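PDB 6UUK: muramoyltetrapeptide carboxypeptidase from Oxalobacter formigenes OXCC13, which probably acts as a serine-type LD-carboxypeptidase that removes the terminal residue from muramoyl tetrapeptides of the bacterial cell wall. Local coordinates for residues H249-R257 against F282-F293. Sequence-based numbering, arbitrary orientation. Where two conformers were deposited one is given.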
ATOM      1  N   HIS B 249      -2.556   6.122  11.647  1.00 22.22           N
ATOM      2  CA  HIS B 249      -3.118   4.791  11.871  1.00 24.62           C
ATOM      3  C   HIS B 249      -2.197   3.677  11.386  1.00 23.74           C
ATOM      4  O   HIS B 249      -2.663   2.572  11.087  1.00 18.02           O
ATOM      5  CB  HIS B 249      -4.495   4.636  11.211  1.00 24.41           C
ATOM      6  CG  HIS B 249      -5.377   5.837  11.343  1.00 33.29           C
ATOM      7  ND1 HIS B 249      -5.729   6.375  12.561  1.00 31.39           N
ATOM      8  CD2 HIS B 249      -5.993   6.595  10.404  1.00 32.43           C
ATOM      9  CE1 HIS B 249      -6.516   7.418  12.369  1.00 30.70           C
ATOM     10  NE2 HIS B 249      -6.693   7.573  11.069  1.00 34.90           N
ATOM     11  N   GLU B 250      -0.893   3.934  11.300  1.00 23.51           N
ATOM     12  CA  GLU B 250       0.055   2.982  10.738  1.00 23.36           C
ATOM     13  C   GLU B 250       1.037   2.538  11.811  1.00 16.21           C
ATOM     14  O   GLU B 250       1.727   3.370  12.409  1.00 21.90           O
ATOM     15  CB  GLU B 250       0.808   3.587   9.551  1.00 18.73           C
ATOM     16  CG  GLU B 250      -0.089   4.081   8.433  1.00 21.82           C
ATOM     17  CD  GLU B 250      -1.005   3.002   7.892  1.00 18.86           C
ATOM     18  OE1 GLU B 250      -0.556   1.844   7.760  1.00 17.47           O
ATOM     19  OE2 GLU B 250      -2.180   3.312   7.605  1.00 21.92           O
ATOM     20  N   HIS B 251       1.097   1.232  12.048  1.00 22.44           N
ATOM     21  CA  HIS B 251       2.156   0.666  12.862  1.00 20.34           C
ATOM     22  C   HIS B 251       3.500   0.875  12.162  1.00 25.21           C
ATOM     23  O   HIS B 251       3.574   0.845  10.931  1.00 23.99           O
ATOM     24  CB  HIS B 251       1.902  -0.822  13.094  1.00 20.45           C
ATOM     25  CG  HIS B 251       2.601  -1.385  14.293  1.00 19.49           C
ATOM     26  ND1 HIS B 251       3.934  -1.735  14.284  1.00 24.75           N
ATOM     27  CD2 HIS B 251       2.147  -1.676  15.534  1.00 27.87           C
ATOM     28  CE1 HIS B 251       4.274  -2.209  15.469  1.00 22.34           C
ATOM     29  NE2 HIS B 251       3.206  -2.186  16.246  1.00 27.89           N
ATOM     30  N   PRO B 252       4.574   1.116  12.924  1.00 20.52           N
ATOM     31  CA  PRO B 252       5.886   1.375  12.307  1.00 21.55           C
ATOM     32  C   PRO B 252       6.353   0.314  11.316  1.00 21.16           C
ATOM     33  O   PRO B 252       7.153   0.617  10.426  1.00 17.17           O
ATOM     34  CB  PRO B 252       6.832   1.456  13.516  1.00 22.29           C
ATOM     35  CG  PRO B 252       6.014   1.023  14.717  1.00 24.99           C
ATOM     36  CD  PRO B 252       4.603   1.353  14.375  1.00 21.15           C
ATOM     37  N   TYR B 253       5.875  -0.926  11.447  1.00 20.22           N
ATOM     38  CA  TYR B 253       6.218  -1.931  10.446  1.00 16.66           C
ATOM     39  C   TYR B 253       5.476  -1.680   9.139  1.00 20.29           C
ATOM     40  O   TYR B 253       5.994  -1.999   8.064  1.00 15.11           O
ATOM     41  CB  TYR B 253       5.938  -3.342  10.975  1.00 19.64           C
ATOM     42  CG  TYR B 253       4.503  -3.818  10.862  1.00 23.57           C
ATOM     43  CD1 TYR B 253       4.056  -4.489   9.728  1.00 24.73           C
ATOM     44  CD2 TYR B 253       3.605  -3.625  11.900  1.00 22.63           C
ATOM     45  CE1 TYR B 253       2.750  -4.931   9.628  1.00 24.16           C
ATOM     46  CE2 TYR B 253       2.297  -4.065  11.809  1.00 23.45           C
ATOM     47  CZ  TYR B 253       1.876  -4.717  10.671  1.00 26.60           C
ATOM     48  OH  TYR B 253       0.576  -5.156  10.579  1.00 52.30           O
ATOM     49  N   ARG B 254       4.269  -1.112   9.209  1.00 24.28           N
ATOM     50  CA  ARG B 254       3.587  -0.687   7.992  1.00 19.69           C
ATOM     51  C   ARG B 254       4.276   0.517   7.367  1.00 19.72           C
ATOM     52  O   ARG B 254       4.221   0.699   6.146  1.00 21.74           O
ATOM     53  CB  ARG B 254       2.123  -0.364   8.290  1.00 22.32           C
ATOM     54  CG  ARG B 254       1.374  -1.459   9.028  1.00 27.74           C
ATOM     55  CD  ARG B 254      -0.055  -1.034   9.332  1.00 24.06           C
ATOM     56  NE  ARG B 254      -0.752  -2.005  10.169  1.00 45.40           N
ATOM     57  CZ  ARG B 254      -1.481  -3.011   9.699  1.00 57.33           C
ATOM     58  NH1 ARG B 254      -1.609  -3.185   8.391  1.00 49.05           N
ATOM     59  NH2 ARG B 254      -2.080  -3.846  10.536  1.00 50.41           N
ATOM     60  N   VAL B 255       4.923   1.348   8.186  1.00 16.49           N
ATOM     61  CA  VAL B 255       5.680   2.479   7.660  1.00 16.99           C
ATOM     62  C   VAL B 255       6.945   1.990   6.967  1.00 15.00           C
ATOM     63  O   VAL B 255       7.277   2.430   5.859  1.00 22.45           O
ATOM     64  CB  VAL B 255       6.003   3.477   8.786  1.00 17.85           C
ATOM     65  CG1 VAL B 255       6.784   4.664   8.241  1.00 14.27           C
ATOM     66  CG2 VAL B 255       4.724   3.937   9.469  1.00 16.86           C
ATOM     67  N   GLU B 256       7.670   1.070   7.608  1.00 16.03           N
ATOM     68  CA  GLU B 256       8.874   0.513   6.999  1.00 19.02           C
ATOM     69  C   GLU B 256       8.550  -0.266   5.732  1.00 17.80           C
ATOM     70  O   GLU B 256       9.355  -0.287   4.794  1.00 20.73           O
ATOM     71  CB  GLU B 256       9.596  -0.392   7.997  1.00 22.72           C
ATOM     72  CG  GLU B 256      11.025  -0.732   7.613  1.00 22.08           C
ATOM     73  CD  GLU B 256      11.637  -1.770   8.532  1.00 24.62           C
ATOM     74  OE1 GLU B 256      11.345  -2.970   8.351  1.00 21.75           O
ATOM     75  OE2 GLU B 256      12.400  -1.384   9.442  1.00 23.62           O
ATOM     76  N   ARG B 257       7.383  -0.909   5.691  1.00 26.27           N
ATOM     77  CA  ARG B 257       7.000  -1.689   4.519  1.00 13.54           C
ATOM     78  C   ARG B 257       6.826  -0.793   3.298  1.00 17.69           C
ATOM     79  O   ARG B 257       7.402  -1.053   2.235  1.00 18.07           O
ATOM     80  CB  ARG B 257       5.715  -2.462   4.815  1.00 17.80           C
ATOM     81  CG  ARG B 257       5.233  -3.358   3.691  1.00 21.15           C
ATOM     82  CD  ARG B 257       3.986  -4.108   4.120  1.00 23.63           C
ATOM     83  NE  ARG B 257       2.956  -3.195   4.609  1.00 26.18           N
ATOM     84  CZ  ARG B 257       1.873  -3.575   5.277  1.00 28.02           C
ATOM     85  NH1 ARG B 257       1.673  -4.858   5.545  1.00 29.05           N
ATOM     86  NH2 ARG B 257       0.990  -2.672   5.682  1.00 30.78           N
ATOM     87  N   PHE B 282      -0.374   5.519  17.075  1.00 30.57           N
ATOM     88  CA  PHE B 282       0.154   4.175  16.934  1.00 32.52           C
ATOM     89  C   PHE B 282      -0.588   3.224  17.862  1.00 29.48           C
ATOM     90  O   PHE B 282      -1.454   3.622  18.645  1.00 36.88           O
ATOM     91  CB  PHE B 282       1.653   4.144  17.233  1.00 34.42           C
ATOM     92  CG  PHE B 282       2.498   4.744  16.157  1.00 24.21           C
ATOM     93  CD1 PHE B 282       1.924   5.233  14.996  1.00 31.95           C
ATOM     94  CD2 PHE B 282       3.873   4.806  16.300  1.00 18.50           C
ATOM     95  CE1 PHE B 282       2.706   5.783  14.005  1.00 29.08           C
ATOM     96  CE2 PHE B 282       4.658   5.351  15.311  1.00 33.83           C
ATOM     97  CZ  PHE B 282       4.076   5.839  14.161  1.00 30.14           C
ATOM     98  N   LYS B 283      -0.225   1.946  17.777  1.00 37.74           N
ATOM     99  CA  LYS B 283      -0.729   0.940  18.702  1.00 35.34           C
ATOM    100  C   LYS B 283       0.277  -0.193  18.893  1.00 31.16           C
ATOM    101  O   LYS B 283       0.073  -1.303  18.391  1.00 33.14           O
ATOM    102  CB  LYS B 283      -2.064   0.383  18.216  1.00 44.38           C
ATOM    103  CG  LYS B 283      -3.278   1.049  18.842  1.00 47.53           C
ATOM    104  CD  LYS B 283      -3.342   0.783  20.341  1.00 45.42           C
ATOM    105  CE  LYS B 283      -4.516   1.498  20.985  1.00 57.70           C
ATOM    106  NZ  LYS B 283      -5.809   1.043  20.416  1.00 60.17           N
ATOM    107  N   LEU B 284       1.360   0.067  19.624  1.00 25.25           N
ATOM    108  CA  LEU B 284       2.350  -0.969  19.866  1.00 23.33           C
ATOM    109  C   LEU B 284       1.875  -1.917  20.966  1.00 24.51           C
ATOM    110  O   LEU B 284       0.962  -1.610  21.738  1.00 28.28           O
ATOM    111  CB  LEU B 284       3.690  -0.346  20.245  1.00 24.47           C
ATOM    112  CG  LEU B 284       4.234   0.775  19.354  1.00 22.31           C
ATOM    113  CD1 LEU B 284       5.464   1.407  19.988  1.00 16.11           C
ATOM    114  CD2 LEU B 284       4.563   0.248  17.972  1.00 21.53           C
ATOM    115  N   SER B 285       2.514  -3.082  21.033  1.00 26.23           N
ATOM    116  CA  SER B 285       2.146  -4.112  21.992  1.00 27.64           C
ATOM    117  C   SER B 285       3.407  -4.779  22.523  1.00 25.78           C
ATOM    118  O   SER B 285       4.528  -4.457  22.116  1.00 27.17           O
ATOM    119  CB  SER B 285       1.204  -5.144  21.360  1.00 28.56           C
ATOM    120  OG  SER B 285       0.907  -6.183  22.273  1.00 36.45           O
ATOM    121  N   ASP B 286       3.213  -5.725  23.448  1.00 32.94           N
ATOM    122  CA  ASP B 286       4.338  -6.486  23.980  1.00 26.51           C
ATOM    123  C   ASP B 286       4.939  -7.406  22.928  1.00 29.32           C
ATOM    124  O   ASP B 286       6.121  -7.757  23.019  1.00 32.20           O
ATOM    125  CB  ASP B 286       3.898  -7.300  25.197  1.00 27.97           C
ATOM    126  CG  ASP B 286       2.735  -8.225  24.892  1.00 28.38           C
ATOM    127  OD1 ASP B 286       1.837  -7.816  24.129  1.00 33.20           O
ATOM    128  OD2 ASP B 286       2.719  -9.360  25.416  1.00 36.40           O
ATOM    129  N   TYR B 287       4.154  -7.817  21.931  0.54 29.35           N
ATOM    130  CA  TYR B 287       4.690  -8.683  20.888  0.54 30.47           C
ATOM    131  C   TYR B 287       5.701  -7.977  19.995  0.54 29.38           C
ATOM    132  O   TYR B 287       6.417  -8.652  19.246  0.54 29.61           O
ATOM    133  CB  TYR B 287       3.556  -9.257  20.035  0.54 28.92           C
ATOM    134  CG  TYR B 287       3.131 -10.648  20.450  0.54 28.63           C
ATOM    135  CD1 TYR B 287       3.643 -11.237  21.600  0.54 27.32           C
ATOM    136  CD2 TYR B 287       2.233 -11.380  19.684  0.54 31.65           C
ATOM    137  CE1 TYR B 287       3.263 -12.510  21.981  0.54 24.77           C
ATOM    138  CE2 TYR B 287       1.848 -12.655  20.058  0.54 28.87           C
ATOM    139  CZ  TYR B 287       2.366 -13.214  21.207  0.54 24.31           C
ATOM    140  OH  TYR B 287       1.986 -14.481  21.583  0.54 34.53           O
ATOM    141  N   ASP B 288       5.781  -6.646  20.052  1.00 33.95           N
ATOM    142  CA  ASP B 288       6.817  -5.944  19.305  1.00 30.21           C
ATOM    143  C   ASP B 288       8.199  -6.212  19.887  1.00 28.87           C
ATOM    144  O   ASP B 288       9.191  -6.202  19.148  1.00 33.83           O
ATOM    145  CB  ASP B 288       6.526  -4.444  19.283  1.00 25.24           C
ATOM    146  CG  ASP B 288       5.292  -4.103  18.473  1.00 25.50           C
ATOM    147  OD1 ASP B 288       5.099  -4.708  17.398  1.00 31.74           O
ATOM    148  OD2 ASP B 288       4.514  -3.233  18.913  1.00 33.27           O
ATOM    149  N   ASN B 289       8.277  -6.458  21.195  1.00 37.74           N
ATOM    150  CA  ASN B 289       9.524  -6.812  21.874  1.00 26.66           C
ATOM    151  C   ASN B 289      10.605  -5.762  21.623  1.00 33.61           C
ATOM    152  O   ASN B 289      11.722  -6.066  21.200  1.00 38.97           O
ATOM    153  CB  ASN B 289       9.998  -8.205  21.454  1.00 26.16           C
ATOM    154  CG  ASN B 289      11.075  -8.756  22.369  1.00 31.87           C
ATOM    155  OD1 ASN B 289      11.176  -8.366  23.532  1.00 30.89           O
ATOM    156  ND2 ASN B 289      11.890  -9.665  21.846  1.00 30.47           N
ATOM    157  N   GLY B 290      10.257  -4.505  21.887  1.00 29.48           N
ATOM    158  CA  GLY B 290      11.173  -3.404  21.696  1.00 29.59           C
ATOM    159  C   GLY B 290      11.115  -2.740  20.339  1.00 25.14           C
ATOM    160  O   GLY B 290      11.805  -1.734  20.131  1.00 26.73           O
ATOM    161  N   TYR B 291      10.323  -3.265  19.407  1.00 27.45           N
ATOM    162  CA  TYR B 291      10.200  -2.657  18.090  1.00 24.75           C
ATOM    163  C   TYR B 291       9.271  -1.453  18.161  1.00 20.74           C
ATOM    164  O   TYR B 291       8.169  -1.539  18.712  1.00 27.19           O
ATOM    165  CB  TYR B 291       9.678  -3.670  17.072  1.00 23.10           C
ATOM    166  CG  TYR B 291       9.715  -3.170  15.645  1.00 23.04           C
ATOM    167  CD1 TYR B 291       8.623  -2.516  15.087  1.00 20.62           C
ATOM    168  CD2 TYR B 291      10.844  -3.347  14.857  1.00 19.51           C
ATOM    169  CE1 TYR B 291       8.654  -2.055  13.784  1.00 20.41           C
ATOM    170  CE2 TYR B 291      10.885  -2.889  13.553  1.00 16.31           C
ATOM    171  CZ  TYR B 291       9.787  -2.245  13.022  1.00 16.62           C
ATOM    172  OH  TYR B 291       9.824  -1.788  11.725  1.00 15.72           O
ATOM    173  N   ASP B 292       9.717  -0.335  17.600  1.00 24.76           N
ATOM    174  CA  ASP B 292       8.942   0.898  17.613  1.00 22.57           C
ATOM    175  C   ASP B 292       9.430   1.777  16.463  1.00 24.80           C
ATOM    176  O   ASP B 292       9.980   1.273  15.476  1.00 25.99           O
ATOM    177  CB  ASP B 292       9.057   1.586  18.983  1.00 22.32           C
ATOM    178  CG  ASP B 292      10.491   1.691  19.465  1.00 14.31           C
ATOM    179  OD1 ASP B 292      11.406   1.309  18.705  1.00 18.38           O
ATOM    180  OD2 ASP B 292      10.703   2.151  20.605  1.00 23.64           O
ATOM    181  N   PHE B 293       9.228   3.090  16.588  1.00 22.30           N
ATOM    182  CA  PHE B 293       9.670   4.006  15.544  1.00 21.72           C
ATOM    183  C   PHE B 293      11.182   4.180  15.556  1.00 18.98           C
ATOM    184  O   PHE B 293      11.791   4.341  14.493  1.00 23.90           O
ATOM    185  CB  PHE B 293       8.975   5.358  15.703  1.00 22.88           C
ATOM    186  CG  PHE B 293       8.918   6.166  14.437  1.00 27.40           C
ATOM    187  CD1 PHE B 293       7.805   6.110  13.616  1.00 25.61           C
ATOM    188  CD2 PHE B 293       9.976   6.980  14.068  1.00 23.51           C
ATOM    189  CE1 PHE B 293       7.745   6.850  12.452  1.00 25.21           C
ATOM    190  CE2 PHE B 293       9.923   7.723  12.903  1.00 19.96           C
ATOM    191  CZ  PHE B 293       8.806   7.657  12.095  1.00 26.70           C
TER
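H251 reaches across from the start of helix 252-264 to D288 in the loop that follows strand 273-280. CG lies anti to the backbone N of H251, beside its carbonyl carbon (chi1 -158°), and this swings the ring back toward the loop although CB starts out away from it. H251 CD2 lies 3.6 Å from the carbonyl O of K283, near the ring plane. H251 CE1 comes to the edge of the Y291 ring, near the plane of both rings, and the CD2 methyl of L284 lies obliquely 3.3 Å from H251 NE2. H251 NE2 gives its hydrogen to D288 OD2 (3.1 Å, 142° at the hydrogen), in the imidazole plane and on the syn side of the carboxylate but 26° out of its plane. From the opposite face S285 N donates a second hydrogen bond to D288 OD2, so one oxygen ties the loop both to itself and to the helix. Aspartate's two oxygens can serve different partners: D288 OD1 forms a salt bridge with R96 of the second subunit, which would be expected to favour a negative carboxylate.

P252 follows the N-cap residue H251, where a first-turn N needs no helical hydrogen bond, so its missing N-H costs nothing. P252 CD sits over one face of F282, 4.2 Å from the ring centroid, a CH-pi contact; P252 CG meets L284 CD2 at 3.6 Å, and P252 CB leans on Y291 CE1. Tyrosine is long enough to pass P252 and end in a weak hydrogen bond from Y291 OH to E256 OE2 (3.5 Å), a carboxylate held more firmly by Y127 and R131 of the second subunit.

Thus a beta-alpha crossover loop clasps a helix N-terminus at the subunit interface, then leads into helix 293-303, where D292 caps A295 N. V255 touches F279 of strand 273-280 and M296 of helix 293-303, so the start of helix 252-264 lies against both sheet and next helix.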